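Local coordinates for protein nucleoporin nup120 (Schizosaccharomyces pombe, PDB 4GQ2) that serves as a structural constituent of the nuclear pore complex, whose nucleoporins can also act as docking partners for transiently associated nuclear transport factors, at residues I242-Y247 and L288-T293; T294-A299 and I312-A317; N248-L253 and K260-S265; Q351-E356 and I523-S528; A117-E122 and I179-I184. All coordinates share one frame; numbering follows the deposited sequence.

Contact 1 (I242-Y247 and L288-T293)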
# COMPACT_ATOMS: atom_id res chain seq x y z
N ILE A 242 -43.93 -5.44 5.03
CA ILE A 242 -43.03 -6.43 4.45
C ILE A 242 -43.77 -7.52 3.67
O ILE A 242 -44.86 -7.96 4.06
CB ILE A 242 -42.10 -7.09 5.50
CG1 ILE A 242 -42.89 -7.58 6.71
CG2 ILE A 242 -40.99 -6.13 5.92
CD1 ILE A 242 -42.17 -8.61 7.56
N PHE A 243 -43.17 -7.95 2.57
CA PHE A 243 -43.71 -8.99 1.72
C PHE A 243 -43.08 -10.34 2.07
O PHE A 243 -41.87 -10.43 2.26
CB PHE A 243 -43.45 -8.64 0.25
CG PHE A 243 -43.65 -9.79 -0.71
CD1 PHE A 243 -44.92 -10.34 -0.90
CD2 PHE A 243 -42.58 -10.30 -1.43
CE1 PHE A 243 -45.10 -11.39 -1.80
CE2 PHE A 243 -42.75 -11.35 -2.32
CZ PHE A 243 -44.02 -11.89 -2.51
N LEU A 244 -43.92 -11.37 2.16
CA LEU A 244 -43.46 -12.72 2.49
C LEU A 244 -43.82 -13.70 1.37
O LEU A 244 -44.67 -13.42 0.54
CB LEU A 244 -44.07 -13.21 3.81
CG LEU A 244 -44.11 -12.28 5.03
CD1 LEU A 244 -44.85 -12.97 6.16
CD2 LEU A 244 -42.72 -11.86 5.48
N SER A 245 -43.15 -14.85 1.36
CA SER A 245 -43.45 -15.97 0.46
C SER A 245 -42.86 -17.28 1.02
O SER A 245 -41.94 -17.22 1.83
CB SER A 245 -42.99 -15.67 -0.98
OG SER A 245 -42.04 -14.62 -1.03
N THR A 246 -43.36 -18.45 0.62
CA THR A 246 -44.36 -18.60 -0.44
C THR A 246 -45.80 -18.51 0.10
O THR A 246 -46.69 -19.24 -0.33
CB THR A 246 -44.15 -19.91 -1.25
OG1 THR A 246 -42.77 -20.30 -1.20
CG2 THR A 246 -44.57 -19.73 -2.71
N TYR A 247 -45.99 -17.60 1.05
CA TYR A 247 -47.32 -17.09 1.36
C TYR A 247 -47.47 -15.82 0.54
O TYR A 247 -46.70 -14.88 0.72
CB TYR A 247 -47.46 -16.74 2.84
CG TYR A 247 -46.83 -17.71 3.81
CD1 TYR A 247 -46.98 -19.09 3.67
CD2 TYR A 247 -46.10 -17.24 4.90
CE1 TYR A 247 -46.41 -19.97 4.57
CE2 TYR A 247 -45.53 -18.12 5.81
CZ TYR A 247 -45.68 -19.48 5.64
OH TYR A 247 -45.11 -20.35 6.54
N LEU A 288 -40.85 -3.56 11.32
CA LEU A 288 -41.03 -4.97 11.00
C LEU A 288 -39.88 -5.53 10.19
O LEU A 288 -39.32 -4.85 9.33
CB LEU A 288 -42.33 -5.17 10.22
CG LEU A 288 -43.68 -4.91 10.90
CD1 LEU A 288 -44.81 -5.20 9.92
CD2 LEU A 288 -43.84 -5.74 12.16
N THR A 289 -39.53 -6.78 10.47
CA THR A 289 -38.68 -7.58 9.58
C THR A 289 -39.01 -9.07 9.69
O THR A 289 -39.52 -9.52 10.71
CB THR A 289 -37.17 -7.34 9.84
OG1 THR A 289 -36.42 -7.72 8.67
CG2 THR A 289 -36.68 -8.14 11.05
N SER A 290 -38.71 -9.82 8.63
CA SER A 290 -38.93 -11.26 8.63
C SER A 290 -37.62 -12.01 8.43
O SER A 290 -36.67 -11.45 7.89
CB SER A 290 -39.95 -11.66 7.56
OG SER A 290 -39.35 -11.73 6.28
N ASP A 291 -37.58 -13.26 8.87
CA ASP A 291 -36.37 -14.07 8.73
C ASP A 291 -36.21 -14.54 7.29
O ASP A 291 -37.20 -14.81 6.60
CB ASP A 291 -36.32 -15.23 9.73
CG ASP A 291 -37.42 -16.24 9.51
OD1 ASP A 291 -38.61 -15.84 9.51
OD2 ASP A 291 -37.10 -17.43 9.34
N HIS A 292 -34.96 -14.64 6.85
CA HIS A 292 -34.63 -14.85 5.44
C HIS A 292 -34.72 -16.29 5.01
O HIS A 292 -34.84 -16.58 3.81
CB HIS A 292 -33.24 -14.30 5.13
CG HIS A 292 -33.10 -12.82 5.42
ND1 HIS A 292 -33.15 -11.89 4.46
CD2 HIS A 292 -32.90 -12.14 6.62
CE1 HIS A 292 -32.99 -10.67 5.01
NE2 HIS A 292 -32.84 -10.83 6.33
N THR A 293 -34.66 -17.20 5.97
CA THR A 293 -34.69 -18.64 5.67
C THR A 293 -36.11 -19.12 5.36
O THR A 293 -36.41 -19.46 4.22
CB THR A 293 -33.99 -19.47 6.78
OG1 THR A 293 -34.53 -20.79 6.82
CG2 THR A 293 -34.16 -18.82 8.14
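The strands 242-244 and 288-290 run nearly in the same direction, inclined by 21°, but their axes come no closer than 7.7 Å and no hydrogen bond crosses between them. The contact is made by side chains of one strand against side chains and backbone of the other. Its tight part lies around S290, whose CB points toward the 242-244 strand. L244 CD2 meets S290 CB at 3.5 Å and comes as near to the hydroxyl OG of the same serine. The leucine CG lies anti to its own carbonyl carbon, and its CD2 tip ends closer to S290 than the start of the side chain would suggest. I242 comes in beside it: with CG1 in the crowded position between N and C (chi1 49°) and the chain then extended, CD1 reaches S290 CB at 3.8 Å and lies just as close to the T289 carbonyl carbon. Packing slackens toward L288, where I242 CG1 is 4.3 Å from L288 CB. Beyond S290 the segments part altogether; S245-Y247 and D291-T293 do not touch one another, and T246, which follows a cis peptide bond, is exposed. Each strand is the first of a four-stranded antiparallel blade of the beta-propeller. Strand 249-254 flanks 242-244 through V251, strand 297-302 flanks 288-290 through A299, and F350, Q351 and L352 of strand 346-354 cover T289 on its far side.

Contact 2 (T294-A299 and I312-A317)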
# COMPACT_ATOMS: atom_id res chain seq x y z
N THR A 294 -36.97 -19.15 6.37
CA THR A 294 -38.37 -19.49 6.16
C THR A 294 -39.21 -18.26 6.47
O THR A 294 -39.37 -17.90 7.64
CB THR A 294 -38.83 -20.65 7.07
OG1 THR A 294 -38.53 -20.35 8.44
CG2 THR A 294 -38.15 -21.96 6.67
N ASN A 295 -39.72 -17.60 5.43
CA ASN A 295 -40.59 -16.44 5.60
C ASN A 295 -41.81 -16.86 6.40
O ASN A 295 -42.87 -17.14 5.84
CB ASN A 295 -41.00 -15.85 4.25
CG ASN A 295 -39.83 -15.33 3.44
OD1 ASN A 295 -38.79 -14.95 3.99
ND2 ASN A 295 -39.99 -15.29 2.13
N SER A 296 -41.65 -16.89 7.72
CA SER A 296 -42.63 -17.50 8.62
C SER A 296 -42.58 -16.85 9.99
O SER A 296 -43.54 -16.92 10.76
CB SER A 296 -42.36 -19.01 8.72
OG SER A 296 -43.39 -19.69 9.43
N PHE A 297 -41.45 -16.22 10.31
CA PHE A 297 -41.29 -15.49 11.56
C PHE A 297 -41.17 -14.00 11.31
O PHE A 297 -40.69 -13.57 10.26
CB PHE A 297 -40.08 -15.99 12.34
CG PHE A 297 -40.16 -17.43 12.73
CD1 PHE A 297 -40.74 -17.81 13.93
CD2 PHE A 297 -39.64 -18.42 11.89
CE1 PHE A 297 -40.81 -19.15 14.29
CE2 PHE A 297 -39.71 -19.76 12.25
CZ PHE A 297 -40.30 -20.12 13.45
N ILE A 298 -41.61 -13.22 12.29
CA ILE A 298 -41.67 -11.77 12.18
C ILE A 298 -41.16 -11.15 13.46
O ILE A 298 -41.62 -11.49 14.54
CB ILE A 298 -43.13 -11.29 11.93
CG1 ILE A 298 -43.57 -11.64 10.51
CG2 ILE A 298 -43.26 -9.79 12.16
CD1 ILE A 298 -45.06 -11.87 10.38
N ALA A 299 -40.19 -10.25 13.33
CA ALA A 299 -39.73 -9.46 14.45
C ALA A 299 -40.41 -8.09 14.41
O ALA A 299 -40.60 -7.51 13.34
CB ALA A 299 -38.22 -9.31 14.43
N ILE A 312 -41.40 -11.48 18.69
CA ILE A 312 -41.40 -12.42 17.57
C ILE A 312 -42.77 -13.09 17.45
O ILE A 312 -43.39 -13.44 18.45
CB ILE A 312 -40.27 -13.47 17.70
CG1 ILE A 312 -38.89 -12.81 17.49
CG2 ILE A 312 -40.46 -14.62 16.71
CD1 ILE A 312 -37.70 -13.72 17.68
N TYR A 313 -43.24 -13.23 16.22
CA TYR A 313 -44.52 -13.87 15.93
C TYR A 313 -44.35 -14.98 14.90
O TYR A 313 -43.55 -14.85 13.97
CB TYR A 313 -45.52 -12.85 15.38
CG TYR A 313 -45.96 -11.79 16.36
CD1 TYR A 313 -45.16 -10.68 16.62
CD2 TYR A 313 -47.20 -11.88 17.01
CE1 TYR A 313 -45.57 -9.70 17.51
CE2 TYR A 313 -47.61 -10.90 17.91
CZ TYR A 313 -46.79 -9.81 18.15
OH TYR A 313 -47.18 -8.83 19.03
N LYS A 314 -45.11 -16.05 15.07
CA LYS A 314 -45.17 -17.13 14.09
C LYS A 314 -46.37 -16.92 13.18
O LYS A 314 -47.47 -16.61 13.65
CB LYS A 314 -45.27 -18.49 14.80
CG LYS A 314 -45.37 -19.70 13.88
CD LYS A 314 -44.01 -20.21 13.43
CE LYS A 314 -44.11 -21.22 12.30
NZ LYS A 314 -44.60 -22.56 12.74
N LEU A 315 -46.16 -17.07 11.88
CA LEU A 315 -47.25 -17.05 10.92
C LEU A 315 -47.66 -18.48 10.60
O LEU A 315 -46.83 -19.30 10.17
CB LEU A 315 -46.86 -16.31 9.63
CG LEU A 315 -47.85 -15.31 9.01
CD1 LEU A 315 -47.48 -15.07 7.56
CD2 LEU A 315 -49.31 -15.71 9.10
N ASN A 316 -48.94 -18.77 10.82
CA ASN A 316 -49.51 -20.08 10.55
C ASN A 316 -50.58 -19.97 9.47
O ASN A 316 -51.51 -19.18 9.58
CB ASN A 316 -50.09 -20.67 11.84
CG ASN A 316 -49.04 -20.81 12.94
OD1 ASN A 316 -47.99 -21.42 12.74
ND2 ASN A 316 -49.33 -20.24 14.11
N ALA A 317 -50.41 -20.76 8.41
CA ALA A 317 -51.34 -20.78 7.29
C ALA A 317 -51.96 -22.17 7.13
O ALA A 317 -51.28 -23.18 7.30
CB ALA A 317 -50.63 -20.37 6.01
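Three backbone hydrogen bonds tie T294-A299 to I312-A317 in antiparallel register. I298 and Y313 form a hydrogen-bonded pair that exchanges two of them: Y313 N to I298 O is 2.9 Å, and the return bond from I298 N to Y313 O is more bent, at 141°. The third runs from L315 N to S296 O at 2.9 Å, nearly along the carbonyl axis, and carries the ladder past the start of the 297-299 strand. CA-H...O contacts supplement these bonds, the shorter joining I312 CA to I298 O at 3.2 Å. Among the side chains, K314 runs at a slant to F297, the lysine bending at chi2 (86°) to lay CD 3.5 Å from F297 CE1. K314 CE continues to S296 OG, 3.3 Å away. I312 CG2 approaches the same phenyl ring from farther along, 4.2 Å from F297 CD1. An alanine at F297 removes the ring that K314 and I312 CG2 pack on and that meets F362 edge-to-face, and would probably loosen this face of the hairpin. On the other face, I298 and Y313 meet only at their CB atoms, 4.5 Å apart. Strands 297-302 and 309-317 thus form the central beta hairpin of a four-stranded antiparallel propeller blade.

Contact 3 (N248-L253 and K260-S265)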
# COMPACT_ATOMS: atom_id res chain seq x y z
N ASN A 248 -48.43 -15.79 -0.37
CA ASN A 248 -48.70 -14.57 -1.13
C ASN A 248 -49.29 -13.52 -0.18
O ASN A 248 -50.47 -13.16 -0.27
CB ASN A 248 -49.63 -14.87 -2.32
CG ASN A 248 -49.48 -13.86 -3.45
OD1 ASN A 248 -48.53 -13.06 -3.47
ND2 ASN A 248 -50.41 -13.89 -4.39
N VAL A 249 -48.45 -13.03 0.72
CA VAL A 249 -48.88 -12.31 1.91
C VAL A 249 -48.09 -11.03 2.17
O VAL A 249 -46.87 -10.99 1.97
CB VAL A 249 -48.81 -13.24 3.15
CG1 VAL A 249 -48.56 -12.46 4.44
CG2 VAL A 249 -50.07 -14.08 3.25
N LEU A 250 -48.79 -9.99 2.61
CA LEU A 250 -48.20 -8.73 3.02
C LEU A 250 -48.44 -8.56 4.51
O LEU A 250 -49.56 -8.76 4.98
CB LEU A 250 -48.83 -7.58 2.24
CG LEU A 250 -48.00 -6.34 1.92
CD1 LEU A 250 -46.93 -6.65 0.88
CD2 LEU A 250 -48.90 -5.21 1.43
N VAL A 251 -47.40 -8.23 5.27
CA VAL A 251 -47.54 -7.93 6.69
C VAL A 251 -47.32 -6.44 6.91
O VAL A 251 -46.28 -5.89 6.53
CB VAL A 251 -46.58 -8.75 7.58
CG1 VAL A 251 -46.71 -8.33 9.04
CG2 VAL A 251 -46.87 -10.23 7.45
N MET A 252 -48.31 -5.79 7.51
CA MET A 252 -48.30 -4.34 7.68
C MET A 252 -48.53 -3.95 9.14
O MET A 252 -49.24 -4.64 9.87
CB MET A 252 -49.35 -3.68 6.80
CG MET A 252 -49.41 -4.22 5.37
SD MET A 252 -50.92 -3.79 4.49
CE MET A 252 -52.17 -4.62 5.45
N LEU A 253 -47.92 -2.84 9.53
CA LEU A 253 -48.18 -2.20 10.81
C LEU A 253 -48.76 -0.82 10.57
O LEU A 253 -48.25 -0.06 9.73
CB LEU A 253 -46.90 -2.12 11.65
CG LEU A 253 -47.01 -1.51 13.05
CD1 LEU A 253 -48.09 -2.17 13.88
CD2 LEU A 253 -45.67 -1.61 13.75
N LYS A 260 -51.32 -6.27 10.82
CA LYS A 260 -52.24 -6.78 9.81
C LYS A 260 -51.57 -7.71 8.81
O LYS A 260 -50.44 -7.47 8.38
CB LYS A 260 -52.89 -5.62 9.04
CG LYS A 260 -53.30 -4.44 9.90
CD LYS A 260 -54.14 -3.44 9.12
CE LYS A 260 -54.60 -2.31 10.03
NZ LYS A 260 -55.55 -1.38 9.37
N VAL A 261 -52.28 -8.77 8.44
CA VAL A 261 -51.85 -9.67 7.38
C VAL A 261 -52.76 -9.50 6.17
O VAL A 261 -53.96 -9.77 6.24
CB VAL A 261 -51.89 -11.14 7.83
CG1 VAL A 261 -51.23 -12.04 6.79
CG2 VAL A 261 -51.21 -11.30 9.18
N LEU A 262 -52.18 -9.03 5.06
CA LEU A 262 -52.94 -8.83 3.83
C LEU A 262 -52.70 -9.98 2.86
O LEU A 262 -51.56 -10.30 2.52
CB LEU A 262 -52.54 -7.51 3.16
CG LEU A 262 -53.44 -7.02 2.03
CD1 LEU A 262 -54.59 -6.19 2.58
CD2 LEU A 262 -52.64 -6.22 1.02
N ASP A 263 -53.79 -10.60 2.41
CA ASP A 263 -53.68 -11.70 1.46
C ASP A 263 -53.67 -11.14 0.04
O ASP A 263 -54.69 -10.64 -0.44
CB ASP A 263 -54.82 -12.71 1.64
CG ASP A 263 -54.66 -13.93 0.76
OD1 ASP A 263 -53.52 -14.37 0.51
OD2 ASP A 263 -55.70 -14.46 0.31
N LEU A 264 -52.52 -11.24 -0.61
CA LEU A 264 -52.30 -10.67 -1.94
C LEU A 264 -53.01 -11.43 -3.06
O LEU A 264 -53.21 -10.89 -4.15
CB LEU A 264 -50.81 -10.57 -2.24
CG LEU A 264 -49.99 -9.60 -1.38
CD1 LEU A 264 -48.55 -10.07 -1.31
CD2 LEU A 264 -50.09 -8.18 -1.92
N SER A 265 -53.37 -12.69 -2.81
CA SER A 265 -54.13 -13.47 -3.79
C SER A 265 -55.53 -12.88 -3.96
O SER A 265 -56.08 -12.88 -5.06
CB SER A 265 -54.21 -14.94 -3.39
OG SER A 265 -54.84 -15.10 -2.13
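Five backbone hydrogen bonds zip N248-L253 to K260-S265 into a beta hairpin, the middle pair of strands in a four-stranded propeller blade. The shortest, L262 N to L250 O, measures 2.6 Å and is almost straight; L250 N answers it by donating to L262 O. M252 and K260 form the second doubly bonded pair, also with near-linear geometry. At the open end L264 N reaches N248 O at 2.8 Å, extending the ladder by one bond after the 260-263 strand has ended. There D263 OD2 bonds to T266 OG1. Packing is partly between paired residues and partly diagonal. L250 and L262 run alongside each other from one face of the sheet, with their CB atoms 3.8 Å apart. M252 bends at chi3 so that its methyl CE settles 3.7 Å from L262 CB and almost equally near K260 CB. L264 folds back over the first strand: CG anti to the carbonyl carbon (chi1 -66°) brings CD1 to 3.6 Å from V249 N, while its CB lies against the carboxamide of N248. An alanine at L264 would probably leave the backbone of V249 without this cover and weaken the packing against F243 and I179. On the face away from L250, M252 and L262, the diagonal partners V249 and V261 touch methyl to methyl, CG1 to CG1, at 3.6 Å.

Contact 4 (Q351-E356 and I523-S528)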
# COMPACT_ATOMS: atom_id res chain seq x y z
N GLN A 351 -32.35 -6.97 11.74
CA GLN A 351 -32.62 -8.18 10.96
C GLN A 351 -32.95 -9.36 11.87
O GLN A 351 -32.61 -9.33 13.05
CB GLN A 351 -31.44 -8.55 10.05
CG GLN A 351 -31.08 -7.53 9.00
CD GLN A 351 -31.98 -7.58 7.79
OE1 GLN A 351 -31.69 -8.29 6.83
NE2 GLN A 351 -33.08 -6.84 7.83
N LEU A 352 -33.57 -10.39 11.31
CA LEU A 352 -33.91 -11.60 12.05
C LEU A 352 -33.49 -12.85 11.28
O LEU A 352 -33.74 -12.96 10.08
CB LEU A 352 -35.42 -11.62 12.35
CG LEU A 352 -36.04 -12.86 13.01
CD1 LEU A 352 -35.59 -12.99 14.46
CD2 LEU A 352 -37.56 -12.79 12.92
N ILE A 353 -32.85 -13.78 11.98
CA ILE A 353 -32.36 -15.01 11.37
C ILE A 353 -32.66 -16.24 12.24
O ILE A 353 -32.23 -16.31 13.39
CB ILE A 353 -30.83 -14.94 11.09
CG1 ILE A 353 -30.48 -13.75 10.18
CG2 ILE A 353 -30.32 -16.23 10.46
CD1 ILE A 353 -30.05 -12.51 10.92
N SER A 354 -33.42 -17.19 11.69
CA SER A 354 -33.63 -18.49 12.33
C SER A 354 -32.67 -19.52 11.76
O SER A 354 -32.28 -19.44 10.59
CB SER A 354 -35.09 -18.95 12.19
OG SER A 354 -35.47 -19.05 10.83
N SER A 355 -32.29 -20.50 12.58
CA SER A 355 -31.14 -21.36 12.26
C SER A 355 -31.44 -22.66 11.50
O SER A 355 -30.56 -23.52 11.37
CB SER A 355 -30.34 -21.65 13.54
OG SER A 355 -31.18 -22.11 14.57
N GLU A 356 -32.67 -22.80 11.00
CA GLU A 356 -33.11 -24.00 10.25
C GLU A 356 -33.17 -25.27 11.10
O GLU A 356 -33.81 -26.25 10.71
CB GLU A 356 -32.26 -24.24 9.00
CG GLU A 356 -32.58 -23.32 7.83
CD GLU A 356 -31.53 -23.37 6.74
OE1 GLU A 356 -30.33 -23.14 7.04
OE2 GLU A 356 -31.89 -23.62 5.57
N ILE A 523 -29.12 -2.18 7.39
CA ILE A 523 -28.37 -3.44 7.45
C ILE A 523 -29.14 -4.53 6.69
O ILE A 523 -30.38 -4.48 6.60
CB ILE A 523 -28.05 -3.88 8.91
CG1 ILE A 523 -29.32 -4.25 9.69
CG2 ILE A 523 -27.24 -2.81 9.65
CD1 ILE A 523 -29.04 -5.09 10.92
N ASN A 524 -28.42 -5.50 6.13
CA ASN A 524 -29.04 -6.60 5.40
C ASN A 524 -28.31 -7.90 5.63
O ASN A 524 -27.10 -7.98 5.40
CB ASN A 524 -29.04 -6.35 3.89
CG ASN A 524 -29.81 -5.11 3.50
OD1 ASN A 524 -29.23 -4.05 3.28
ND2 ASN A 524 -31.14 -5.24 3.39
N PHE A 525 -29.05 -8.91 6.08
CA PHE A 525 -28.51 -10.26 6.16
C PHE A 525 -28.58 -10.86 4.77
O PHE A 525 -29.60 -10.77 4.09
CB PHE A 525 -29.30 -11.12 7.15
CG PHE A 525 -28.77 -12.52 7.29
CD1 PHE A 525 -27.64 -12.79 8.07
CD2 PHE A 525 -29.41 -13.59 6.66
CE1 PHE A 525 -27.16 -14.09 8.21
CE2 PHE A 525 -28.93 -14.88 6.79
CZ PHE A 525 -27.80 -15.13 7.56
N ASP A 526 -27.47 -11.43 4.33
CA ASP A 526 -27.41 -12.13 3.06
C ASP A 526 -27.36 -13.61 3.40
O ASP A 526 -26.38 -14.08 3.99
CB ASP A 526 -26.18 -11.70 2.26
CG ASP A 526 -26.09 -12.37 0.90
OD1 ASP A 526 -27.04 -13.08 0.49
OD2 ASP A 526 -25.07 -12.18 0.21
N PRO A 527 -28.43 -14.35 3.06
CA PRO A 527 -28.47 -15.79 3.32
C PRO A 527 -27.63 -16.58 2.32
O PRO A 527 -27.13 -17.66 2.65
CB PRO A 527 -29.96 -16.14 3.16
CG PRO A 527 -30.49 -15.10 2.23
CD PRO A 527 -29.68 -13.85 2.46
N SER A 528 -27.48 -16.04 1.11
CA SER A 528 -26.65 -16.64 0.06
C SER A 528 -25.22 -16.80 0.54
O SER A 528 -24.65 -17.89 0.47
CB SER A 528 -26.71 -15.78 -1.21
OG SER A 528 -25.77 -16.22 -2.17
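Q351, F525 and I353 bury the most surface where strand 351-354 passes strand 523-525, the two running almost parallel at 14° with axes 7.4 Å apart at the closest. They belong to the outermost strands of one mixed sheet of the beta-propeller domain. That spacing is too wide for a backbone ladder, and Q351 bridges it with its side chain. CG stands anti to the carbonyl carbon (chi1 -63°), and a further bend at chi2 drops the carboxamide beside the backbone of the partner strand. OE1 then takes the F525 N-H at 2.8 Å, an almost perfectly straight bond lying in the carboxamide plane and directed at a lone pair. The aliphatic part of the glutamine slides past I523 in the opposite sense, CG lying 3.7 Å from I523 CD1. Two residues along each strand, I353 covers the ring of F525. Its CG1 sits over the middle of one face, 3.5 Å from the centroid and 9° off the normal, a CH-pi contact; CD1 leans on the CG-CD1 side of the ring and CG2 lies nearer CZ. F525, with CG anti to its N, also meets the imidazole of H292 at a tilt. Because H292 NE2 bonds to Q351 OE1 as well, the buried amide oxygen is gripped by two partners, which should fix the rotation of the carboxamide and suggests that the imidazole carries its proton on NE2.

Contact 5 (A117-E122 and I179-I184)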
# COMPACT_ATOMS: atom_id res chain seq x y z
N ALA A 117 -36.74 -0.42 -4.65
CA ALA A 117 -37.15 -1.78 -4.37
C ALA A 117 -36.67 -2.69 -5.48
O ALA A 117 -36.67 -2.31 -6.65
CB ALA A 117 -38.67 -1.85 -4.23
N PHE A 118 -36.27 -3.90 -5.10
CA PHE A 118 -35.68 -4.85 -6.03
C PHE A 118 -36.54 -6.09 -6.20
O PHE A 118 -37.26 -6.49 -5.28
CB PHE A 118 -34.30 -5.28 -5.53
CG PHE A 118 -33.21 -4.29 -5.81
CD1 PHE A 118 -33.12 -3.09 -5.12
CD2 PHE A 118 -32.22 -4.59 -6.76
CE1 PHE A 118 -32.10 -2.19 -5.39
CE2 PHE A 118 -31.19 -3.70 -7.02
CZ PHE A 118 -31.13 -2.50 -6.33
N SER A 119 -36.46 -6.70 -7.38
CA SER A 119 -37.06 -8.01 -7.63
C SER A 119 -36.27 -8.76 -8.69
O SER A 119 -35.61 -8.15 -9.54
CB SER A 119 -38.52 -7.86 -8.06
OG SER A 119 -39.20 -9.10 -7.97
N PHE A 120 -36.34 -10.09 -8.65
CA PHE A 120 -35.57 -10.94 -9.55
C PHE A 120 -36.44 -11.96 -10.28
O PHE A 120 -37.23 -12.67 -9.65
CB PHE A 120 -34.45 -11.65 -8.77
CG PHE A 120 -33.56 -12.49 -9.62
CD1 PHE A 120 -32.58 -11.91 -10.43
CD2 PHE A 120 -33.68 -13.88 -9.62
CE1 PHE A 120 -31.75 -12.69 -11.21
CE2 PHE A 120 -32.85 -14.67 -10.40
CZ PHE A 120 -31.88 -14.07 -11.20
N SER A 121 -36.29 -12.02 -11.60
CA SER A 121 -37.00 -12.97 -12.46
C SER A 121 -36.15 -14.21 -12.72
O SER A 121 -34.99 -14.10 -13.14
CB SER A 121 -37.36 -12.33 -13.80
OG SER A 121 -36.21 -12.12 -14.61
N GLU A 122 -36.74 -15.38 -12.50
CA GLU A 122 -36.05 -16.65 -12.76
C GLU A 122 -35.73 -16.82 -14.24
O GLU A 122 -34.55 -16.92 -14.61
CB GLU A 122 -36.85 -17.84 -12.21
CG GLU A 122 -36.89 -17.90 -10.69
CD GLU A 122 -36.89 -19.32 -10.15
OE1 GLU A 122 -37.29 -20.25 -10.89
OE2 GLU A 122 -36.48 -19.51 -8.99
N ILE A 179 -43.63 -6.99 -5.07
CA ILE A 179 -44.34 -8.26 -4.92
C ILE A 179 -43.75 -9.28 -5.88
O ILE A 179 -43.68 -10.48 -5.58
CB ILE A 179 -45.86 -8.08 -5.17
CG1 ILE A 179 -46.49 -7.15 -4.12
CG2 ILE A 179 -46.59 -9.42 -5.23
CD1 ILE A 179 -46.12 -7.46 -2.68
N SER A 180 -43.30 -8.78 -7.03
CA SER A 180 -42.78 -9.60 -8.12
C SER A 180 -42.10 -8.69 -9.14
O SER A 180 -41.96 -7.49 -8.93
CB SER A 180 -43.93 -10.35 -8.80
OG SER A 180 -44.79 -9.45 -9.48
N THR A 181 -41.72 -9.28 -10.27
CA THR A 181 -41.10 -8.54 -11.36
C THR A 181 -42.09 -7.68 -12.14
O THR A 181 -41.70 -6.96 -13.06
CB THR A 181 -40.35 -9.47 -12.35
OG1 THR A 181 -41.08 -10.69 -12.52
CG2 THR A 181 -38.96 -9.78 -11.83
N SER A 182 -43.36 -7.74 -11.77
CA SER A 182 -44.38 -6.94 -12.44
C SER A 182 -45.36 -6.28 -11.48
O SER A 182 -46.16 -5.43 -11.88
CB SER A 182 -45.13 -7.79 -13.47
OG SER A 182 -45.87 -8.82 -12.83
N GLU A 183 -45.28 -6.66 -10.20
CA GLU A 183 -46.19 -6.14 -9.18
C GLU A 183 -45.46 -5.49 -8.02
O GLU A 183 -44.47 -6.03 -7.52
CB GLU A 183 -47.12 -7.25 -8.66
CG GLU A 183 -48.13 -7.76 -9.68
CD GLU A 183 -48.58 -9.19 -9.38
OE1 GLU A 183 -47.75 -10.12 -9.50
OE2 GLU A 183 -49.77 -9.37 -9.04
N ILE A 184 -45.96 -4.34 -7.60
CA ILE A 184 -45.44 -3.63 -6.44
C ILE A 184 -46.58 -2.96 -5.65
O ILE A 184 -47.56 -2.50 -6.23
CB ILE A 184 -44.36 -2.59 -6.83
CG1 ILE A 184 -43.79 -1.90 -5.59
CG2 ILE A 184 -44.90 -1.57 -7.83
CD1 ILE A 184 -42.33 -1.55 -5.70
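From S119 the CB points toward the turn of I179-I184 and comes within 3.6 Å of S180 O. OG, held anti to the backbone N (chi1 -165°), lies against the peptide that follows S180, 3.2 Å from S180 C. Although T181 N is only 3.4 Å from S119 OG, the angle is poor and no hydrogen bond forms; S180 O is instead bonded to Y130 OH. Strand 115-121 opens one four-stranded propeller blade, and the turn it meets joins the first two strands of another, 173-178 and 183-188. Within it S180 OG accepts from S182 N at 3.2 Å, an ST turn, and donates to E183 OE1. T181, next in line, directs its methyl CG2 to the backbone at F120-S121, 3.5 Å from S121 N and about as near S121 CB. Two residues before S119, A117 CB touches I184 CD1 at 4.0 Å.

How the contacts relate
Contacts 2 and 3 lie within blades, each holding a central hairpin by backbone hydrogen bonds, and both are buried. Contacts 1 and 5 lie between blades, and contact 4 brings together the two edge strands of one mixed sheet; none of the three has backbone-to-backbone bonds, and contact 1 is buried, whereas contacts 4 and 5 are only partly so. Contact 1 packs the first strands of the two blades whose hairpins are contacts 3 and 2; I242 pairs with V251 and T289 with A299 inside those blades. Contact 4 alone of the three has a hydrogen bond across it, from a side chain, and H292 and D291 link it to contact 1. Contact 5 does not touch contacts 2 and 4, but I179 packs on F243, L250 and L264.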